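Local coordinates for uncharacterized protein (Staphylococcus aureus subsp. aureus, PDB 4H0A) that is of unknown function but belongs to the CAP (cysteine-rich secretory protein) family, combining a CAP domain with a CAP-associated N-terminal region, at residues Ala232-Asn237 with Asp255-Gln260; Asp305-Asp310 with Tyr316-Leu321. All coordinates share one frame; numbering follows the deposited sequence. Where two conformers were deposited one is given.

Overall arrangement
Both contacts lie in the CAP domain, their centres about 10 Å apart, and interaction 1 is complete along the chain before interaction 2 begins. Interaction 2 pairs strands 306-312 and 315-322, neighbouring strands inside a mixed sheet. Interaction 1 joins helices 229-242 and 254-263, which cover the sheet face carrying S317, I319 and L321. The two meet directly: A235 rests on I319 and G309, and S236 packs against D310. Helix 201-219 covers the other face through M307 and L318. The hairpin is therefore held between helical layers, as in the alpha-beta-alpha sandwich of CAP proteins, and interaction 1 ties together two helices of one layer.

Interaction 1. Residues Ala232-Asn237 with Asp255-Gln260; sequences AHIASN and DALRGQ
I234 meets Q260 with both of its branches, and this pair makes up most of the contact. Its CG1 branch stands anti to the carbonyl carbon (chi1 -71°), which leaves CG2 anti to the backbone N and aimed at the other helix. There the CG2 methyl lies against the base of the glutamine, 3.7 Å from Q260 CB, and the extended chain carries the amide past it, with Q260 CD 3.9 Å from I234 CG2. The two side chains thus slide by one another in opposite directions, each reaching toward the backbone of the other helix. The longer branch of I234 runs along a different part of the same residue, and CD1 comes within 3.9 Å of the main-chain Q260 O. That carbonyl accepts a hydrogen bond from N264 ND2, and the I234 side chain touches N264 as well. The same CG2 methyl also approaches L257 CD1, at 4.3 Å, a looser apolar touch.

Helices 229-242 and 254-263 belong to one helical layer of the CAP sandwich. Their local axes run roughly antiparallel, at 141°, with a closest approach of 10.7 Å, and side chains rather than backbones bridge the gap. Beneath this bridge I234 and L257 both rest on I319 of strand 315-322, while L257 also reaches T271 and Q273 of strand 270-277.

A235 turns its methyl away from the second helix, onto S317 and I319 of the sheet. One turn on from H233, N237 points its CB toward 255-260 and flanks the amide end of Q260, touching it through the methylene alone.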
ATOM      1  N   ALA A 232      18.279  -7.570  -3.938  1.00 43.17           N
ATOM      2  CA  ALA A 232      17.796  -7.372  -2.570  1.00 42.34           C
ATOM      3  C   ALA A 232      18.977  -7.095  -1.635  1.00 48.97           C
ATOM      4  O   ALA A 232      18.867  -6.244  -0.755  1.00 48.54           O
ATOM      5  CB  ALA A 232      17.007  -8.591  -2.103  1.00 41.10           C
ATOM      6  N   HIS A 233      20.115  -7.794  -1.849  1.00 47.18           N
ATOM      7  CA  HIS A 233      21.343  -7.589  -1.066  0.50 48.54           C
ATOM      8  C   HIS A 233      21.879  -6.191  -1.311  1.00 55.20           C
ATOM      9  O   HIS A 233      22.253  -5.491  -0.364  1.00 55.57           O
ATOM     10  CB  HIS A 233      22.421  -8.640  -1.423  0.50 50.43           C
ATOM     11  CG  HIS A 233      23.802  -8.305  -0.940  0.50 56.30           C
ATOM     12  ND1 HIS A 233      24.725  -7.688  -1.766  0.50 60.87           N
ATOM     13  CD2 HIS A 233      24.376  -8.523   0.265  0.50 58.29           C
ATOM     14  CE1 HIS A 233      25.825  -7.550  -1.042  0.50 62.44           C
ATOM     15  NE2 HIS A 233      25.664  -8.046   0.184  0.50 61.36           N
ATOM     16  N   ILE A 234      21.938  -5.792  -2.594  1.00 52.61           N
ATOM     17  CA  ILE A 234      22.426  -4.465  -2.973  1.00 54.39           C
ATOM     18  C   ILE A 234      21.502  -3.396  -2.350  1.00 55.36           C
ATOM     19  O   ILE A 234      22.001  -2.432  -1.783  1.00 55.23           O
ATOM     20  CB  ILE A 234      22.528  -4.321  -4.521  1.00 58.61           C
ATOM     21  CG1 ILE A 234      23.697  -5.174  -5.064  1.00 60.99           C
ATOM     22  CG2 ILE A 234      22.687  -2.847  -4.936  1.00 60.85           C
ATOM     23  CD1 ILE A 234      23.628  -5.486  -6.567  1.00 66.14           C
ATOM     24  N   ALA A 235      20.169  -3.588  -2.434  1.00 48.98           N
ATOM     25  CA  ALA A 235      19.188  -2.650  -1.865  1.00 47.22           C
ATOM     26  C   ALA A 235      19.370  -2.478  -0.361  1.00 50.48           C
ATOM     27  O   ALA A 235      19.312  -1.355   0.137  1.00 49.14           O
ATOM     28  CB  ALA A 235      17.769  -3.130  -2.144  1.00 44.71           C
ATOM     29  N   SER A 236      19.605  -3.587   0.352  1.00 46.73           N
ATOM     30  CA  SER A 236      19.822  -3.565   1.792  1.00 47.64           C
ATOM     31  C   SER A 236      21.113  -2.818   2.147  1.00 56.32           C
ATOM     32  O   SER A 236      21.085  -1.990   3.055  1.00 56.25           O
ATOM     33  CB  SER A 236      19.850  -4.987   2.348  1.00 50.43           C
ATOM     34  OG  SER A 236      20.108  -4.989   3.740  1.00 63.77           O
ATOM     35  N   ASN A 237      22.228  -3.096   1.437  1.00 57.05           N
ATOM     36  CA  ASN A 237      23.499  -2.389   1.671  1.00 61.18           C
ATOM     37  C   ASN A 237      23.391  -0.936   1.302  1.00 69.78           C
ATOM     38  O   ASN A 237      23.914  -0.087   2.026  1.00 72.23           O
ATOM     39  CB  ASN A 237      24.658  -3.010   0.874  1.00 63.67           C
ATOM     40  CG  ASN A 237      25.310  -4.165   1.565  1.00 80.99           C
ATOM     41  OD1 ASN A 237      25.217  -4.317   2.782  1.00 73.86           O
ATOM     42  ND2 ASN A 237      25.999  -5.004   0.817  1.00 74.38           N
ATOM     43  N   ASP A 255      25.342   6.405  -9.192  1.00152.28           N
ATOM     44  CA  ASP A 255      26.706   5.870  -9.266  1.00154.31           C
ATOM     45  C   ASP A 255      26.881   4.764  -8.211  1.00153.80           C
ATOM     46  O   ASP A 255      27.528   3.758  -8.498  1.00153.68           O
ATOM     47  CB  ASP A 255      27.769   6.980  -9.085  1.00161.58           C
ATOM     48  CG  ASP A 255      28.969   6.814  -9.994  1.00174.58           C
ATOM     49  OD1 ASP A 255      28.819   7.016 -11.219  1.00175.96           O
ATOM     50  OD2 ASP A 255      30.061   6.490  -9.481  1.00183.32           O
ATOM     51  N   ALA A 256      26.280   4.933  -7.007  1.00146.49           N
ATOM     52  CA  ALA A 256      26.318   3.906  -5.956  1.00142.67           C
ATOM     53  C   ALA A 256      25.559   2.641  -6.392  1.00140.38           C
ATOM     54  O   ALA A 256      25.973   1.543  -6.032  1.00138.92           O
ATOM     55  CB  ALA A 256      25.723   4.443  -4.662  1.00141.92           C
ATOM     56  N   LEU A 257      24.466   2.793  -7.170  1.00132.94           N
ATOM     57  CA  LEU A 257      23.676   1.656  -7.664  1.00127.91           C
ATOM     58  C   LEU A 257      24.418   0.935  -8.793  1.00129.79           C
ATOM     59  O   LEU A 257      24.599  -0.281  -8.724  1.00127.66           O
ATOM     60  CB  LEU A 257      22.292   2.129  -8.153  1.00126.07           C
ATOM     61  CG  LEU A 257      21.380   1.079  -8.809  1.00127.61           C
ATOM     62  CD1 LEU A 257      21.156  -0.101  -7.902  1.00124.44           C
ATOM     63  CD2 LEU A 257      20.063   1.692  -9.205  1.00128.71           C
ATOM     64  N   ARG A 258      24.828   1.673  -9.836  1.00127.06           N
ATOM     65  CA  ARG A 258      25.552   1.085 -10.972  1.00127.72           C
ATOM     66  C   ARG A 258      26.929   0.549 -10.552  1.00129.60           C
ATOM     67  O   ARG A 258      27.405  -0.412 -11.150  1.00129.42           O
ATOM     68  CB  ARG A 258      25.686   2.082 -12.127  1.00132.42           C
ATOM     69  CG  ARG A 258      24.382   2.219 -12.892  1.00143.69           C
ATOM     70  CD  ARG A 258      24.420   3.307 -13.942  1.00161.97           C
ATOM     71  NE  ARG A 258      23.248   3.243 -14.816  1.00171.79           N
ATOM     72  CZ  ARG A 258      22.995   4.084 -15.817  1.00190.77           C
ATOM     73  NH1 ARG A 258      23.836   5.078 -16.091  1.00183.55           N
ATOM     74  NH2 ARG A 258      21.901   3.938 -16.553  1.00177.77           N
ATOM     75  N   GLY A 259      27.531   1.146  -9.524  1.00124.60           N
ATOM     76  CA  GLY A 259      28.798   0.690  -8.969  1.00125.17           C
ATOM     77  C   GLY A 259      28.649  -0.602  -8.192  1.00121.47           C
ATOM     78  O   GLY A 259      29.504  -1.483  -8.299  1.00122.09           O
ATOM     79  N   GLN A 260      27.557  -0.728  -7.407  1.00110.67           N
ATOM     80  CA  GLN A 260      27.282  -1.939  -6.633  1.00105.30           C
ATOM     81  C   GLN A 260      26.903  -3.109  -7.557  1.00102.53           C
ATOM     82  O   GLN A 260      27.245  -4.244  -7.239  1.00101.41           O
ATOM     83  CB  GLN A 260      26.187  -1.711  -5.576  1.00103.28           C
ATOM     84  CG  GLN A 260      26.707  -1.078  -4.293  1.00123.83           C
ATOM     85  CD  GLN A 260      25.597  -0.822  -3.294  1.00143.11           C
ATOM     86  OE1 GLN A 260      24.984   0.250  -3.274  1.00138.67           O
ATOM     87  NE2 GLN A 260      25.294  -1.803  -2.451  1.00133.59           N
TER

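Interaction 2. Residues Asp305-Asp310 with Tyr316-Leu321; sequences DEMGGD and YSLIFL
The carboxylate of E306 lies beside L321, both side chains pointing the same way, with E306 OE1 4.1 Å from L321 CD2. The F320 ring occupies the opposite face, across from M307, and meets the ring of Y304 with the planes nearly parallel. At one end of the pairing the carboxylate of D305 is held by K323, whose backbone N bonds to OD1. Toward the other end the phenol of Y316 reaches Q205 through its hydroxyl.

Between these groups the backbones form an antiparallel ladder, in which G308 pairs with I319 and D310 with S317 by reciprocal hydrogen bonds. The short one from I319 N to G308 O, 2.8 Å, is also nearly straight, at 162°. G309 has no side chain, and the strands draw close there, with G309 CA 3.0 Å from S317 O. L318 leans across the glycines: with its CG anti to the backbone N (chi1 -168°), CD1 comes to 3.9 Å from G308 O. The selenium of M307 meets the same leucine, SE lying 4.1 Å from L318 CD1, as the two chains cross obliquely. Y210 of helix 201-219 packs on both M307 and L318 and so covers this face. I319 and L321 face helix 229-242 instead.

At the start of strand 306-312 the ladder changes register. L321 O accepts from two successive amides, at 3.0 Å from D305 N and 3.1 Å from E306 N, the latter in the carbonyl plane and the former tilted from it by 19°. L321 N completes the E306 pair by bonding back to E306 O. D305 and E306 facing one residue make a classic beta bulge, here in an antiparallel hairpin within the central sheet of the CAP alpha-beta-alpha sandwich.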
ATOM      1  N   ASP A 305      12.432  -7.084 -15.873  1.00 54.60           N
ATOM      2  CA  ASP A 305      11.984  -8.455 -15.612  1.00 52.76           C
ATOM      3  C   ASP A 305      12.354  -8.940 -14.191  1.00 53.80           C
ATOM      4  O   ASP A 305      11.888 -10.007 -13.808  1.00 51.32           O
ATOM      5  CB  ASP A 305      12.524  -9.436 -16.670  1.00 57.01           C
ATOM      6  CG  ASP A 305      13.937  -9.177 -17.141  1.00 74.07           C
ATOM      7  OD1 ASP A 305      14.782  -8.795 -16.304  1.00 75.67           O
ATOM      8  OD2 ASP A 305      14.191  -9.326 -18.354  1.00 82.62           O
ATOM      9  N   GLU A 306      13.137  -8.161 -13.403  1.00 50.06           N
ATOM     10  CA  GLU A 306      13.533  -8.543 -12.047  1.00 48.29           C
ATOM     11  C   GLU A 306      13.526  -7.356 -11.111  1.00 49.21           C
ATOM     12  O   GLU A 306      13.658  -6.210 -11.554  1.00 51.84           O
ATOM     13  CB  GLU A 306      14.943  -9.147 -12.041  1.00 51.66           C
ATOM     14  CG  GLU A 306      15.066 -10.451 -12.802  1.00 65.66           C
ATOM     15  CD  GLU A 306      16.446 -11.081 -12.755  1.00 91.84           C
ATOM     16  OE1 GLU A 306      17.347 -10.516 -12.092  1.00 92.16           O
ATOM     17  OE2 GLU A 306      16.627 -12.141 -13.396  1.00 86.15           O
HETATM   18  N   MSE A 307      13.424  -7.642  -9.815  1.00 40.55           N
HETATM   19  CA  MSE A 307      13.455  -6.621  -8.780  1.00 37.63           C
HETATM   20  C   MSE A 307      14.004  -7.198  -7.477  1.00 42.26           C
HETATM   21  O   MSE A 307      14.016  -8.411  -7.274  1.00 41.90           O
HETATM   22  CB  MSE A 307      12.052  -6.023  -8.553  1.00 36.26           C
HETATM   23  CG  MSE A 307      11.054  -7.007  -7.936  1.00 37.06           C
HETATM   24 SE   MSE A 307       9.278  -6.223  -7.670  0.75 37.48          SE
HETATM   25  CE  MSE A 307       8.401  -7.912  -7.331  1.00 33.48           C
ATOM     26  N   GLY A 308      14.440  -6.311  -6.611  1.00 39.79           N
ATOM     27  CA  GLY A 308      14.947  -6.666  -5.293  1.00 39.13           C
ATOM     28  C   GLY A 308      14.921  -5.427  -4.438  1.00 43.60           C
ATOM     29  O   GLY A 308      15.229  -4.344  -4.928  1.00 45.29           O
ATOM     30  N   GLY A 309      14.495  -5.559  -3.199  1.00 39.10           N
ATOM     31  CA  GLY A 309      14.380  -4.388  -2.348  1.00 40.08           C
ATOM     32  C   GLY A 309      14.716  -4.641  -0.908  1.00 43.54           C
ATOM     33  O   GLY A 309      15.238  -5.695  -0.546  1.00 41.63           O
ATOM     34  N   ASP A 310      14.443  -3.637  -0.090  1.00 41.33           N
ATOM     35  CA  ASP A 310      14.623  -3.726   1.346  1.00 41.32           C
ATOM     36  C   ASP A 310      13.679  -2.763   2.039  1.00 46.42           C
ATOM     37  O   ASP A 310      13.307  -1.743   1.469  1.00 46.81           O
ATOM     38  CB  ASP A 310      16.075  -3.425   1.749  1.00 45.74           C
ATOM     39  CG  ASP A 310      16.380  -3.784   3.200  1.00 54.51           C
ATOM     40  OD1 ASP A 310      15.834  -4.796   3.693  1.00 53.83           O
ATOM     41  OD2 ASP A 310      17.156  -3.063   3.832  1.00 60.82           O
ATOM     42  N   TYR A 316      11.783   2.420   2.502  1.00 53.25           N
ATOM     43  CA  TYR A 316      11.406   1.411   1.520  1.00 49.75           C
ATOM     44  C   TYR A 316      12.249   1.624   0.281  1.00 53.71           C
ATOM     45  O   TYR A 316      12.239   2.723  -0.241  1.00 55.49           O
ATOM     46  CB  TYR A 316       9.921   1.541   1.161  1.00 48.90           C
ATOM     47  CG  TYR A 316       8.964   0.964   2.179  1.00 47.29           C
ATOM     48  CD1 TYR A 316       8.576   1.700   3.296  1.00 49.63           C
ATOM     49  CD2 TYR A 316       8.337  -0.254   1.958  1.00 45.79           C
ATOM     50  CE1 TYR A 316       7.633   1.205   4.195  1.00 47.62           C
ATOM     51  CE2 TYR A 316       7.393  -0.759   2.847  1.00 45.19           C
ATOM     52  CZ  TYR A 316       7.040  -0.025   3.965  1.00 51.82           C
ATOM     53  OH  TYR A 316       6.099  -0.546   4.821  1.00 49.64           O
ATOM     54  N   SER A 317      12.968   0.606  -0.195  1.00 49.27           N
ATOM     55  CA  SER A 317      13.788   0.712  -1.409  1.00 49.91           C
ATOM     56  C   SER A 317      13.472  -0.448  -2.336  1.00 50.56           C
ATOM     57  O   SER A 317      13.390  -1.574  -1.858  1.00 47.37           O
ATOM     58  CB  SER A 317      15.269   0.704  -1.052  1.00 55.33           C
ATOM     59  OG  SER A 317      16.078   0.539  -2.205  1.00 64.51           O
ATOM     60  N   LEU A 318      13.299  -0.188  -3.650  1.00 46.88           N
ATOM     61  CA  LEU A 318      13.025  -1.242  -4.630  1.00 44.59           C
ATOM     62  C   LEU A 318      13.837  -0.982  -5.884  1.00 51.86           C
ATOM     63  O   LEU A 318      13.617   0.023  -6.561  1.00 52.13           O
ATOM     64  CB  LEU A 318      11.521  -1.310  -4.958  1.00 42.54           C
ATOM     65  CG  LEU A 318      11.036  -2.539  -5.751  1.00 45.31           C
ATOM     66  CD1 LEU A 318      11.335  -3.859  -5.000  1.00 43.65           C
ATOM     67  CD2 LEU A 318       9.548  -2.445  -6.029  1.00 44.62           C
ATOM     68  N   ILE A 319      14.794  -1.876  -6.178  1.00 49.19           N
ATOM     69  CA  ILE A 319      15.657  -1.784  -7.356  1.00 51.12           C
ATOM     70  C   ILE A 319      15.030  -2.624  -8.453  1.00 54.72           C
ATOM     71  O   ILE A 319      14.591  -3.736  -8.178  1.00 52.45           O
ATOM     72  CB  ILE A 319      17.097  -2.249  -7.023  1.00 54.85           C
ATOM     73  CG1 ILE A 319      17.713  -1.336  -5.939  1.00 55.63           C
ATOM     74  CG2 ILE A 319      17.975  -2.269  -8.291  1.00 58.73           C
ATOM     75  CD1 ILE A 319      18.992  -1.810  -5.372  1.00 57.31           C
ATOM     76  N   PHE A 320      15.004  -2.103  -9.688  1.00 53.04           N
ATOM     77  CA  PHE A 320      14.471  -2.800 -10.867  1.00 52.21           C
ATOM     78  C   PHE A 320      15.598  -3.131 -11.802  1.00 59.36           C
ATOM     79  O   PHE A 320      16.578  -2.392 -11.853  1.00 61.20           O
ATOM     80  CB  PHE A 320      13.450  -1.932 -11.615  1.00 53.91           C
ATOM     81  CG  PHE A 320      12.388  -1.331 -10.740  1.00 52.84           C
ATOM     82  CD1 PHE A 320      12.609  -0.132 -10.079  1.00 56.00           C
ATOM     83  CD2 PHE A 320      11.184  -1.987 -10.535  1.00 51.56           C
ATOM     84  CE1 PHE A 320      11.643   0.405  -9.245  1.00 55.15           C
ATOM     85  CE2 PHE A 320      10.213  -1.442  -9.711  1.00 52.51           C
ATOM     86  CZ  PHE A 320      10.446  -0.245  -9.077  1.00 51.99           C
ATOM     87  N   LEU A 321      15.445  -4.200 -12.589  1.00 56.55           N
ATOM     88  CA  LEU A 321      16.486  -4.606 -13.522  1.00 59.49           C
ATOM     89  C   LEU A 321      15.932  -5.258 -14.774  1.00 64.31           C
ATOM     90  O   LEU A 321      14.983  -6.041 -14.712  1.00 60.62           O
ATOM     91  CB  LEU A 321      17.404  -5.605 -12.810  1.00 59.33           C
ATOM     92  CG  LEU A 321      18.817  -5.753 -13.354  1.00 67.27           C
ATOM     93  CD1 LEU A 321      19.703  -4.611 -12.867  1.00 69.78           C
ATOM     94  CD2 LEU A 321      19.405  -7.099 -12.963  1.00 68.62           C
TER